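PDB 3H35: uncharacterized protein ABO_0056 from Alcanivorax borkumensis, which is of unknown function but belongs to the abortive infection alpha (DUF4393) family and may have a role in phage defence. Local coordinates for residues E86-A94 and N103-F114; L128-E136 and L155-R163. All coordinates share one frame; numbering follows the deposited sequence. Where two conformers were deposited one is given.

Contact 1 (E86-A94 and N103-F114); sequences EVLYRYSNA and NDFIALYLNHLF. With EDO (1,2-ethanediol), chain D.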
loop_
_atom_site.group_PDB
_atom_site.type_symbol
_atom_site.label_atom_id
_atom_site.label_comp_id
_atom_site.label_asym_id
_atom_site.label_seq_id
_atom_site.Cartn_x
_atom_site.Cartn_y
_atom_site.Cartn_z
ATOM N N GLU A 86 13.550 -2.053 1.963
ATOM C CA GLU A 86 12.160 -2.175 1.509
ATOM C C GLU A 86 11.978 -2.928 0.190
ATOM O O GLU A 86 12.870 -2.985 -0.650
ATOM C CB GLU A 86 11.523 -0.785 1.405
ATOM C CG GLU A 86 10.944 -0.270 2.743
ATOM C CD GLU A 86 10.368 1.145 2.622
ATOM O OE1 GLU A 86 10.659 1.815 1.581
ATOM O OE2 GLU A 86 9.628 1.578 3.565
ATOM N N VAL A 87 10.777 -3.459 0.013
ATOM C CA VAL A 87 10.398 -4.188 -1.207
ATOM C C VAL A 87 10.195 -3.185 -2.354
ATOM O O VAL A 87 9.420 -2.248 -2.223
ATOM C CB VAL A 87 9.091 -5.000 -1.006
ATOM C CG1 VAL A 87 8.512 -5.390 -2.344
ATOM C CG2 VAL A 87 9.323 -6.218 -0.084
ATOM N N LEU A 88 10.872 -3.375 -3.479
ATOM C CA LEU A 88 10.729 -2.452 -4.595
ATOM C C LEU A 88 9.945 -2.989 -5.769
ATOM O O LEU A 88 9.379 -2.217 -6.487
ATOM C CB LEU A 88 12.093 -2.010 -5.110
ATOM C CG LEU A 88 12.887 -1.156 -4.133
ATOM C CD1 LEU A 88 14.178 -0.681 -4.759
ATOM C CD2 LEU A 88 12.046 0.030 -3.653
ATOM N N TYR A 89 9.956 -4.302 -5.999
ATOM C CA TYR A 89 9.515 -4.861 -7.241
ATOM C C TYR A 89 9.345 -6.336 -7.013
ATOM O O TYR A 89 10.110 -6.933 -6.277
ATOM C CB TYR A 89 10.577 -4.650 -8.337
ATOM C CG TYR A 89 10.166 -5.042 -9.757
ATOM C CD1 TYR A 89 9.553 -4.124 -10.583
ATOM C CD2 TYR A 89 10.472 -6.309 -10.305
ATOM C CE1 TYR A 89 9.217 -4.436 -11.866
ATOM C CE2 TYR A 89 10.106 -6.627 -11.623
ATOM C CZ TYR A 89 9.497 -5.665 -12.372
ATOM O OH TYR A 89 9.118 -5.890 -13.678
ATOM N N ARG A 90 8.333 -6.913 -7.626
ATOM C CA ARG A 90 8.085 -8.327 -7.484
ATOM C C ARG A 90 7.752 -8.940 -8.825
ATOM O O ARG A 90 7.132 -8.293 -9.650
ATOM C CB ARG A 90 7.008 -8.603 -6.463
ATOM C CG ARG A 90 7.541 -8.495 -5.068
ATOM C CD ARG A 90 6.534 -8.836 -3.982
ATOM N NE ARG A 90 7.244 -9.340 -2.800
ATOM C CZ ARG A 90 6.938 -9.066 -1.542
ATOM N NH1 ARG A 90 5.938 -8.240 -1.247
ATOM N NH2 ARG A 90 7.666 -9.601 -0.572
ATOM N N TYR A 91 8.219 -10.175 -9.025
ATOM C CA TYR A 91 8.087 -10.873 -10.287
ATOM C C TYR A 91 7.754 -12.330 -10.028
ATOM O O TYR A 91 8.179 -12.907 -9.051
ATOM C CB TYR A 91 9.379 -10.736 -11.130
ATOM C CG TYR A 91 9.245 -11.276 -12.532
ATOM C CD1 TYR A 91 8.787 -10.463 -13.577
ATOM C CD2 TYR A 91 9.522 -12.609 -12.806
ATOM C CE1 TYR A 91 8.635 -10.971 -14.869
ATOM C CE2 TYR A 91 9.367 -13.130 -14.091
ATOM C CZ TYR A 91 8.921 -12.307 -15.114
ATOM O OH TYR A 91 8.762 -12.841 -16.390
ATOM N N SER A 92 6.980 -12.930 -10.909
ATOM C CA SER A 92 6.658 -14.339 -10.756
ATOM C C SER A 92 6.342 -14.871 -12.113
ATOM O O SER A 92 6.031 -14.083 -13.013
ATOM C CB SER A 92 5.453 -14.525 -9.838
ATOM O OG SER A 92 5.096 -15.896 -9.725
ATOM N N ASN A 93 6.426 -16.194 -12.270
ATOM C CA ASN A 93 5.925 -16.865 -13.473
ATOM C C ASN A 93 4.547 -17.493 -13.269
ATOM O O ASN A 93 4.071 -18.202 -14.140
ATOM C CB ASN A 93 6.953 -17.891 -14.029
ATOM C CG ASN A 93 7.263 -19.003 -13.060
ATOM O OD1 ASN A 93 7.049 -18.872 -11.851
ATOM N ND2 ASN A 93 7.791 -20.116 -13.580
ATOM N N ALA A 94 3.899 -17.193 -12.143
ATOM C CA ALA A 94 2.565 -17.723 -11.830
ATOM C C ALA A 94 1.556 -17.343 -12.928
ATOM O O ALA A 94 0.589 -18.037 -13.132
ATOM C CB ALA A 94 2.081 -17.206 -10.473
ATOM N N ASN A 103 1.409 -11.179 -19.788
ATOM C CA ASN A 103 2.382 -11.539 -18.810
ATOM C C ASN A 103 3.387 -10.413 -18.595
ATOM O O ASN A 103 4.098 -10.399 -17.591
ATOM C CB ASN A 103 3.118 -12.801 -19.222
ATOM C CG ASN A 103 3.711 -13.518 -18.040
ATOM O OD1 ASN A 103 2.978 -14.064 -17.198
ATOM N ND2 ASN A 103 5.045 -13.505 -17.945
ATOM N N ASP A 104 3.448 -9.494 -19.555
ATOM C CA ASP A 104 4.303 -8.312 -19.436
ATOM C C ASP A 104 3.942 -7.426 -18.224
ATOM O O ASP A 104 4.778 -6.680 -17.763
ATOM C CB ASP A 104 4.200 -7.449 -20.702
ATOM C CG ASP A 104 4.934 -8.044 -21.884
ATOM O OD1 ASP A 104 5.529 -9.153 -21.776
ATOM O OD2 ASP A 104 4.904 -7.372 -22.941
ATOM N N PHE A 105 2.700 -7.517 -17.736
ATOM C CA PHE A 105 2.248 -6.718 -16.606
ATOM C C PHE A 105 2.307 -7.448 -15.250
ATOM O O PHE A 105 1.667 -7.011 -14.287
ATOM C CB PHE A 105 0.804 -6.280 -16.857
ATOM C CG PHE A 105 0.583 -5.602 -18.188
ATOM C CD1 PHE A 105 1.579 -4.832 -18.795
ATOM C CD2 PHE A 105 -0.652 -5.716 -18.837
ATOM C CE1 PHE A 105 1.371 -4.220 -20.036
ATOM C CE2 PHE A 105 -0.867 -5.133 -20.090
ATOM C CZ PHE A 105 0.150 -4.357 -20.675
ATOM N N ILE A 106 2.997 -8.589 -15.183
ATOM C CA ILE A 106 2.961 -9.368 -13.964
ATOM C C ILE A 106 3.431 -8.536 -12.721
ATOM O O ILE A 106 2.781 -8.545 -11.660
ATOM C CB ILE A 106 3.743 -10.689 -14.131
ATOM C CG1 ILE A 106 3.588 -11.591 -12.905
ATOM C CG2 ILE A 106 5.274 -10.417 -14.437
ATOM C CD1 ILE A 106 2.146 -11.998 -12.500
ATOM N N ALA A 107 4.505 -7.753 -12.881
ATOM C CA ALA A 107 4.977 -6.945 -11.770
ATOM C C ALA A 107 3.936 -5.903 -11.327
ATOM O O ALA A 107 3.709 -5.736 -10.118
ATOM C CB ALA A 107 6.359 -6.300 -12.080
ATOM N N LEU A 108 3.262 -5.261 -12.280
ATOM C CA LEU A 108 2.153 -4.359 -11.955
ATOM C C LEU A 108 1.032 -5.079 -11.224
ATOM O O LEU A 108 0.486 -4.575 -10.220
ATOM C CB LEU A 108 1.561 -3.716 -13.208
ATOM C CG LEU A 108 2.317 -2.528 -13.783
ATOM C CD1 LEU A 108 1.915 -2.336 -15.310
ATOM C CD2 LEU A 108 2.063 -1.260 -12.922
ATOM N N TYR A 109 0.697 -6.271 -11.724
ATOM C CA TYR A 109 -0.371 -7.048 -11.105
ATOM C C TYR A 109 -0.015 -7.409 -9.683
ATOM O O TYR A 109 -0.850 -7.333 -8.785
ATOM C CB TYR A 109 -0.626 -8.331 -11.876
ATOM C CG TYR A 109 -1.153 -8.155 -13.284
ATOM C CD1 TYR A 109 -1.873 -7.000 -13.663
ATOM C CD2 TYR A 109 -0.977 -9.159 -14.234
ATOM C CE1 TYR A 109 -2.372 -6.855 -14.953
ATOM C CE2 TYR A 109 -1.490 -9.027 -15.556
ATOM C CZ TYR A 109 -2.184 -7.877 -15.903
ATOM O OH TYR A 109 -2.719 -7.752 -17.179
ATOM N N LEU A 110 1.219 -7.864 -9.474
ATOM C CA LEU A 110 1.635 -8.241 -8.122
ATOM C C LEU A 110 1.680 -7.047 -7.184
ATOM O O LEU A 110 1.307 -7.149 -6.012
ATOM C CB LEU A 110 2.966 -8.950 -8.141
ATOM C CG LEU A 110 2.977 -10.349 -8.767
ATOM C CD1 LEU A 110 4.430 -10.845 -9.006
ATOM C CD2 LEU A 110 2.219 -11.312 -7.881
ATOM N N ASN A 111 2.086 -5.883 -7.687
ATOM C CA ASN A 111 2.075 -4.689 -6.844
ATOM C C ASN A 111 0.660 -4.414 -6.333
ATOM O O ASN A 111 0.478 -4.132 -5.173
ATOM C CB ASN A 111 2.552 -3.465 -7.589
ATOM C CG ASN A 111 2.909 -2.348 -6.653
ATOM O OD1 ASN A 111 4.001 -2.352 -6.070
ATOM N ND2 ASN A 111 1.979 -1.460 -6.419
ATOM N N HIS A 112 -0.331 -4.519 -7.215
ATOM C CA HIS A 112 -1.721 -4.333 -6.825
ATOM C C HIS A 112 -2.236 -5.413 -5.848
ATOM O O HIS A 112 -2.860 -5.074 -4.856
ATOM C CB HIS A 112 -2.615 -4.316 -8.081
ATOM C CG HIS A 112 -4.058 -3.965 -7.806
ATOM N ND1 HIS A 112 -4.482 -2.678 -7.570
ATOM C CD2 HIS A 112 -5.161 -4.745 -7.717
ATOM C CE1 HIS A 112 -5.783 -2.674 -7.365
ATOM N NE2 HIS A 112 -6.223 -3.923 -7.438
ATOM N N LEU A 113 -2.003 -6.695 -6.137
ATOM C CA LEU A 113 -2.456 -7.778 -5.247
ATOM C C LEU A 113 -1.859 -7.626 -3.849
ATOM O O LEU A 113 -2.555 -7.792 -2.856
ATOM C CB LEU A 113 -2.097 -9.168 -5.811
ATOM C CG LEU A 113 -2.849 -9.560 -7.089
ATOM C CD1 LEU A 113 -2.291 -10.860 -7.663
ATOM C CD2 LEU A 113 -4.372 -9.661 -6.803
ATOM N N PHE A 114 -0.585 -7.289 -3.779
ATOM C CA PHE A 114 0.081 -6.990 -2.477
ATOM C C PHE A 114 -0.484 -5.738 -1.848
ATOM O O PHE A 114 -0.773 -5.770 -0.663
ATOM C CB PHE A 114 1.634 -6.890 -2.560
ATOM C CG PHE A 114 2.308 -8.247 -2.546
ATOM C CD1 PHE A 114 2.611 -8.880 -1.353
ATOM C CD2 PHE A 114 2.571 -8.913 -3.729
ATOM C CE1 PHE A 114 3.232 -10.154 -1.344
ATOM C CE2 PHE A 114 3.143 -10.184 -3.722
ATOM C CZ PHE A 114 3.485 -10.796 -2.512
HETATM C C1 EDO D . 5.352 -5.451 -5.137
HETATM O O1 EDO D . 5.804 -4.235 -5.759
HETATM C C2 EDO D . 4.807 -5.221 -3.743
HETATM O O2 EDO D . 5.113 -6.365 -2.962
HETATM O O HOH W 1 6.409 -7.263 -15.227
HETATM O O HOH W 2 5.956 -5.464 -8.522
HETATM O O HOH W 3 6.749 -14.666 -16.161
HETATM O O HOH W 4 3.852 -14.606 -14.895
#

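Contact 2 (L128-E136 and L155-R163); sequences LRTDYELCE and LSIRRETLR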
loop_
_atom_site.group_PDB
_atom_site.type_symbol
_atom_site.label_atom_id
_atom_site.label_comp_id
_atom_site.label_asym_id
_atom_site.label_seq_id
_atom_site.Cartn_x
_atom_site.Cartn_y
_atom_site.Cartn_z
ATOM N N LEU A 128 10.441 -25.144 -5.768
ATOM C CA LEU A 128 10.281 -24.194 -6.853
ATOM C C LEU A 128 11.612 -23.743 -7.515
ATOM O O LEU A 128 11.621 -22.789 -8.312
ATOM C CB LEU A 128 9.493 -22.985 -6.337
ATOM C CG LEU A 128 8.019 -23.299 -5.973
ATOM C CD1 LEU A 128 7.358 -22.085 -5.351
ATOM C CD2 LEU A 128 7.258 -23.717 -7.179
ATOM N N ARG A 129 12.734 -24.403 -7.181
ATOM C CA ARG A 129 14.051 -23.976 -7.681
ATOM C C ARG A 129 14.078 -23.677 -9.210
ATOM O O ARG A 129 14.543 -22.621 -9.668
ATOM C CB ARG A 129 15.145 -24.992 -7.315
ATOM C CG ARG A 129 16.551 -24.481 -7.606
ATOM C CD ARG A 129 17.646 -25.396 -7.030
ATOM N NE ARG A 129 17.810 -25.323 -5.563
ATOM C CZ ARG A 129 18.497 -24.386 -4.913
ATOM N NH1 ARG A 129 19.087 -23.391 -5.558
ATOM N NH2 ARG A 129 18.585 -24.435 -3.595
ATOM N N THR A 130 13.566 -24.620 -9.984
ATOM C CA THR A 130 13.528 -24.465 -11.429
ATOM C C THR A 130 12.780 -23.195 -11.822
ATOM O O THR A 130 13.281 -22.413 -12.647
ATOM C CB THR A 130 12.886 -25.686 -12.058
ATOM O OG1 THR A 130 13.770 -26.790 -11.859
ATOM C CG2 THR A 130 12.669 -25.491 -13.534
ATOM N N ASP A 131 11.621 -22.960 -11.188
ATOM C CA ASP A 131 10.855 -21.742 -11.452
ATOM C C ASP A 131 11.592 -20.437 -11.138
ATOM O O ASP A 131 11.519 -19.475 -11.899
ATOM C CB ASP A 131 9.528 -21.779 -10.707
ATOM C CG ASP A 131 8.573 -22.802 -11.307
ATOM O OD1 ASP A 131 8.196 -22.619 -12.478
ATOM O OD2 ASP A 131 8.237 -23.793 -10.630
ATOM N N TYR A 132 12.301 -20.395 -10.022
ATOM C CA TYR A 132 13.111 -19.220 -9.732
ATOM C C TYR A 132 14.107 -18.958 -10.863
ATOM O O TYR A 132 14.288 -17.806 -11.277
ATOM C CB TYR A 132 13.881 -19.403 -8.439
ATOM C CG TYR A 132 13.009 -19.494 -7.197
ATOM C CD1 TYR A 132 12.222 -18.425 -6.795
ATOM C CD2 TYR A 132 13.010 -20.640 -6.400
ATOM C CE1 TYR A 132 11.413 -18.516 -5.662
ATOM C CE2 TYR A 132 12.223 -20.738 -5.278
ATOM C CZ TYR A 132 11.423 -19.667 -4.895
ATOM O OH TYR A 132 10.648 -19.780 -3.753
ATOM N N GLU A 133 14.746 -20.043 -11.344
ATOM C CA GLU A 133 15.727 -19.973 -12.405
ATOM C C GLU A 133 15.110 -19.455 -13.684
ATOM O O GLU A 133 15.649 -18.540 -14.300
ATOM C CB GLU A 133 16.409 -21.339 -12.621
ATOM C CG GLU A 133 17.284 -21.743 -11.451
ATOM C CD GLU A 133 17.773 -23.207 -11.488
ATOM O OE1 GLU A 133 17.472 -23.960 -12.469
ATOM O OE2 GLU A 133 18.463 -23.606 -10.518
ATOM N N LEU A 134 13.962 -19.997 -14.069
ATOM C CA LEU A 134 13.208 -19.434 -15.186
ATOM C C LEU A 134 12.893 -17.955 -14.973
ATOM O O LEU A 134 13.026 -17.169 -15.905
ATOM C CB LEU A 134 11.883 -20.166 -15.400
ATOM C CG LEU A 134 11.942 -21.607 -15.865
ATOM C CD1 LEU A 134 10.507 -22.124 -15.895
ATOM C CD2 LEU A 134 12.689 -21.797 -17.262
ATOM N N CYS A 135 12.443 -17.569 -13.775
ATOM C CA CYS A 135 12.141 -16.171 -13.535
ATOM C C CYS A 135 13.388 -15.289 -13.611
ATOM O O CYS A 135 13.344 -14.188 -14.161
ATOM C CB CYS A 135 11.521 -15.984 -12.158
ATOM S SG CYS A 135 9.846 -16.588 -12.047
ATOM N N GLU A 136 14.474 -15.750 -13.006
ATOM C CA GLU A 136 15.686 -14.954 -12.986
ATOM C C GLU A 136 16.232 -14.763 -14.412
ATOM O O GLU A 136 16.883 -13.759 -14.713
ATOM C CB GLU A 136 16.731 -15.574 -12.059
ATOM C CG GLU A 136 16.393 -15.316 -10.591
ATOM C CD GLU A 136 17.022 -16.294 -9.614
ATOM O OE1 GLU A 136 17.602 -17.294 -10.057
ATOM O OE2 GLU A 136 16.905 -16.098 -8.379
ATOM N N LEU A 155 20.782 -3.188 -4.171
ATOM C CA LEU A 155 19.562 -3.939 -4.528
ATOM C C LEU A 155 19.843 -5.432 -4.555
ATOM O O LEU A 155 20.817 -5.876 -5.160
ATOM C CB LEU A 155 19.102 -3.547 -5.939
ATOM C CG LEU A 155 17.716 -3.938 -6.397
ATOM C CD1 LEU A 155 16.662 -3.071 -5.682
ATOM C CD2 LEU A 155 17.583 -3.793 -7.923
ATOM N N SER A 156 18.975 -6.210 -3.941
ATOM C CA SER A 156 19.144 -7.658 -3.991
ATOM C C SER A 156 17.875 -8.386 -4.380
ATOM O O SER A 156 16.737 -7.953 -4.042
ATOM C CB SER A 156 19.657 -8.198 -2.639
ATOM O OG SER A 156 18.789 -7.813 -1.598
ATOM N N ILE A 157 18.085 -9.517 -5.038
ATOM C CA ILE A 157 17.012 -10.461 -5.324
ATOM C C ILE A 157 16.877 -11.359 -4.140
ATOM O O ILE A 157 17.860 -11.900 -3.651
ATOM C CB ILE A 157 17.324 -11.400 -6.479
ATOM C CG1 ILE A 157 17.618 -10.598 -7.752
ATOM C CG2 ILE A 157 16.128 -12.369 -6.695
ATOM C CD1 ILE A 157 17.938 -11.425 -8.985
ATOM N N ARG A 158 15.647 -11.552 -3.703
ATOM C CA ARG A 158 15.357 -12.578 -2.745
ATOM C C ARG A 158 14.302 -13.498 -3.290
ATOM O O ARG A 158 13.248 -13.039 -3.734
ATOM C CB ARG A 158 14.886 -11.988 -1.425
ATOM C CG ARG A 158 14.765 -13.031 -0.351
ATOM C CD ARG A 158 14.535 -12.382 1.027
ATOM N NE ARG A 158 14.601 -13.358 2.124
ATOM C CZ ARG A 158 13.542 -13.912 2.726
ATOM N NH1 ARG A 158 13.719 -14.782 3.719
ATOM N NH2 ARG A 158 12.307 -13.603 2.362
ATOM N N ARG A 159 14.599 -14.793 -3.246
ATOM C CA ARG A 159 13.675 -15.814 -3.650
ATOM C C ARG A 159 12.660 -16.068 -2.538
ATOM O O ARG A 159 12.997 -16.396 -1.416
ATOM C CB ARG A 159 14.391 -17.102 -4.013
ATOM C CG ARG A 159 15.264 -17.008 -5.268
ATOM C CD ARG A 159 16.121 -18.245 -5.375
ATOM N NE ARG A 159 16.742 -18.379 -6.680
ATOM C CZ ARG A 159 17.402 -19.455 -7.074
ATOM N NH1 ARG A 159 17.537 -20.503 -6.260
ATOM N NH2 ARG A 159 17.901 -19.496 -8.293
ATOM N N GLU A 160 11.393 -15.903 -2.895
ATOM C CA GLU A 160 10.303 -16.047 -1.959
ATOM C C GLU A 160 9.182 -16.900 -2.597
ATOM O O GLU A 160 9.308 -17.400 -3.725
ATOM C CB GLU A 160 9.826 -14.651 -1.543
ATOM C CG GLU A 160 10.927 -13.826 -0.830
ATOM C CD GLU A 160 10.472 -12.453 -0.371
ATOM O OE1 GLU A 160 9.559 -11.856 -0.989
ATOM O OE2 GLU A 160 11.041 -11.962 0.620
ATOM N N THR A 161 8.108 -17.082 -1.845
ATOM C CA THR A 161 6.982 -17.864 -2.278
ATOM C C THR A 161 5.680 -17.057 -2.191
ATOM O O THR A 161 5.385 -16.455 -1.157
ATOM C CB THR A 161 6.886 -19.118 -1.418
ATOM O OG1 THR A 161 8.158 -19.804 -1.450
ATOM C CG2 THR A 161 5.763 -20.024 -1.939
ATOM N N LEU A 162 4.921 -17.032 -3.280
ATOM C CA LEU A 162 3.681 -16.258 -3.358
ATOM C C LEU A 162 2.555 -17.143 -2.935
ATOM O O LEU A 162 2.444 -18.248 -3.436
ATOM C CB LEU A 162 3.434 -15.801 -4.797
ATOM C CG LEU A 162 2.164 -15.017 -5.135
ATOM C CD1 LEU A 162 2.205 -13.628 -4.432
ATOM C CD2 LEU A 162 2.048 -14.893 -6.682
ATOM N N ARG A 163 1.703 -16.648 -2.039
ATOM C CA ARG A 163 0.480 -17.339 -1.625
ATOM C C ARG A 163 -0.656 -16.365 -1.399
ATOM O O ARG A 163 -0.409 -15.212 -1.155
ATOM C CB ARG A 163 0.660 -18.018 -0.285
ATOM C CG ARG A 163 1.789 -18.947 -0.215
ATOM C CD ARG A 163 2.023 -19.267 1.244
ATOM N NE ARG A 163 3.307 -19.911 1.295
ATOM C CZ ARG A 163 3.514 -21.178 0.989
ATOM N NH1 ARG A 163 2.507 -21.964 0.656
ATOM N NH2 ARG A 163 4.738 -21.640 1.026
HETATM O O HOH W 5 18.931 -22.490 -8.263
#

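Contact 1 (E86-A94 and N103-F114)
With CG anti to its carbonyl carbon (chi1 -78°) and the chain extended from CG to NE, Arg90 lays its guanidinium over one face of Phe114, whose chi1 of -81° sets CG anti to the carbonyl carbon, the ring presenting that face to Arg90. The two planes are 26° apart and their centres 4.2 Å, a stacked cation-pi pair, and Arg90 CD adds a CH-pi contact over the same ring. Further along, Tyr91 CE1 meets Ile106 CG2 at 3.4 Å, and Leu110 CD1 lies against the backbone of Arg90, Tyr91 and Ser92. The axes of strand 87-91 and helix 106-114 approach to 7.0 Å, and the CA atoms of Tyr91 and Ala107 are the nearest pair, 5.2 Å apart. Ala107 CA gives a CA-H...O contact to Arg90 O, and Ala107 CB meets Tyr89 CZ obliquely at 3.2 Å. No direct hydrogen bond joins the segments; waters do so instead. One accepts from Arg90 N and donates to Ala107 O; another accepts from Asn103 ND2, donates to Ser92 O and is hydrogen-bonded to Tyr91 OH (2.7 Å). A 1,2-ethanediol, probably from the crystallisation liquor, takes a hydrogen bond from Arg90 NH1 to its O2 (2.7 Å) and gives one from O1 to Asn111 OD1. In this buried helix-on-sheet-edge packing, the carboxylates of Glu160 and of Glu86 of the third subunit probably compensate the charge of Arg90 while the Phe114 face covers its guanidinium.

Contact 2 (L128-E136 and L155-R163)
Helix 129-136 packs on strand 156-163 with its axis 9.9 Å away and an angle of 126° between the N-to-C directions, Tyr132 lying nearest Arg159. This is a helix-on-sheet layer of an alpha+beta fold: the strand is an inner one of a four-stranded antiparallel sheet, and the side chains of Tyr132 and Glu136 also touch neighbouring strand 71-77. Arg159 has the largest share of the contact. Its chain, extended from CG to NE, reaches across Tyr132 to Glu136. Arg159 CB sits over one face of the phenol, 3.9 Å from the ring centroid, in a CH-pi contact. The guanidinium continues past the ring nearly parallel to it, the planes 13° apart, with Tyr132 CB against one of its faces.

Glu136 is gripped side-on by two nitrogens, one to each oxygen: Arg159 NH2 meets Glu136 OE1 at 2.8 Å in an almost straight bond of 178°, while Arg159 NE meets OE2. Two nitrogens bonded to two oxygens would restrict rotation of the guanidinium; both oxygens are met on the syn side. Arg159 NH1 lies 3.4 Å from Arg129 NH1, two donors that do not bond to each other; a water accepts from both and donates to Glu133 OE2, which would ease the repulsion, and Arg129 has its own salt bridge to Glu126. Leu128 CD1 touches Thr161 CG2 at the other end of the contact. The Tyr132 hydroxyl, which also bonds to Thr125 N, donates to Glu160 O at 2.7 Å, approaching from above the carbonyl plane rather than along a lone pair.

In the fold
After helices 42-52 and 56-65 the chain enters the sheet with strand 71-77, and strand 87-91 pairs with it at the sheet edge. Contact 1 then closes a short loop containing helix 94-98, bringing helix 106-115 back against that edge strand. After strand 119-123, contact 2 closes a longer loop through helix 139-151, tying helix 129-137 to strand 156-164. The two loops follow in series and neither crosses the other, yet they share one sheet, their centres 12 Å apart. Asn93 ND2 of contact 1 probably hydrogen-bonds Asp131 OD1 of contact 2, and Leu88 packs on Leu155, coupling the two helix-strand pairs directly.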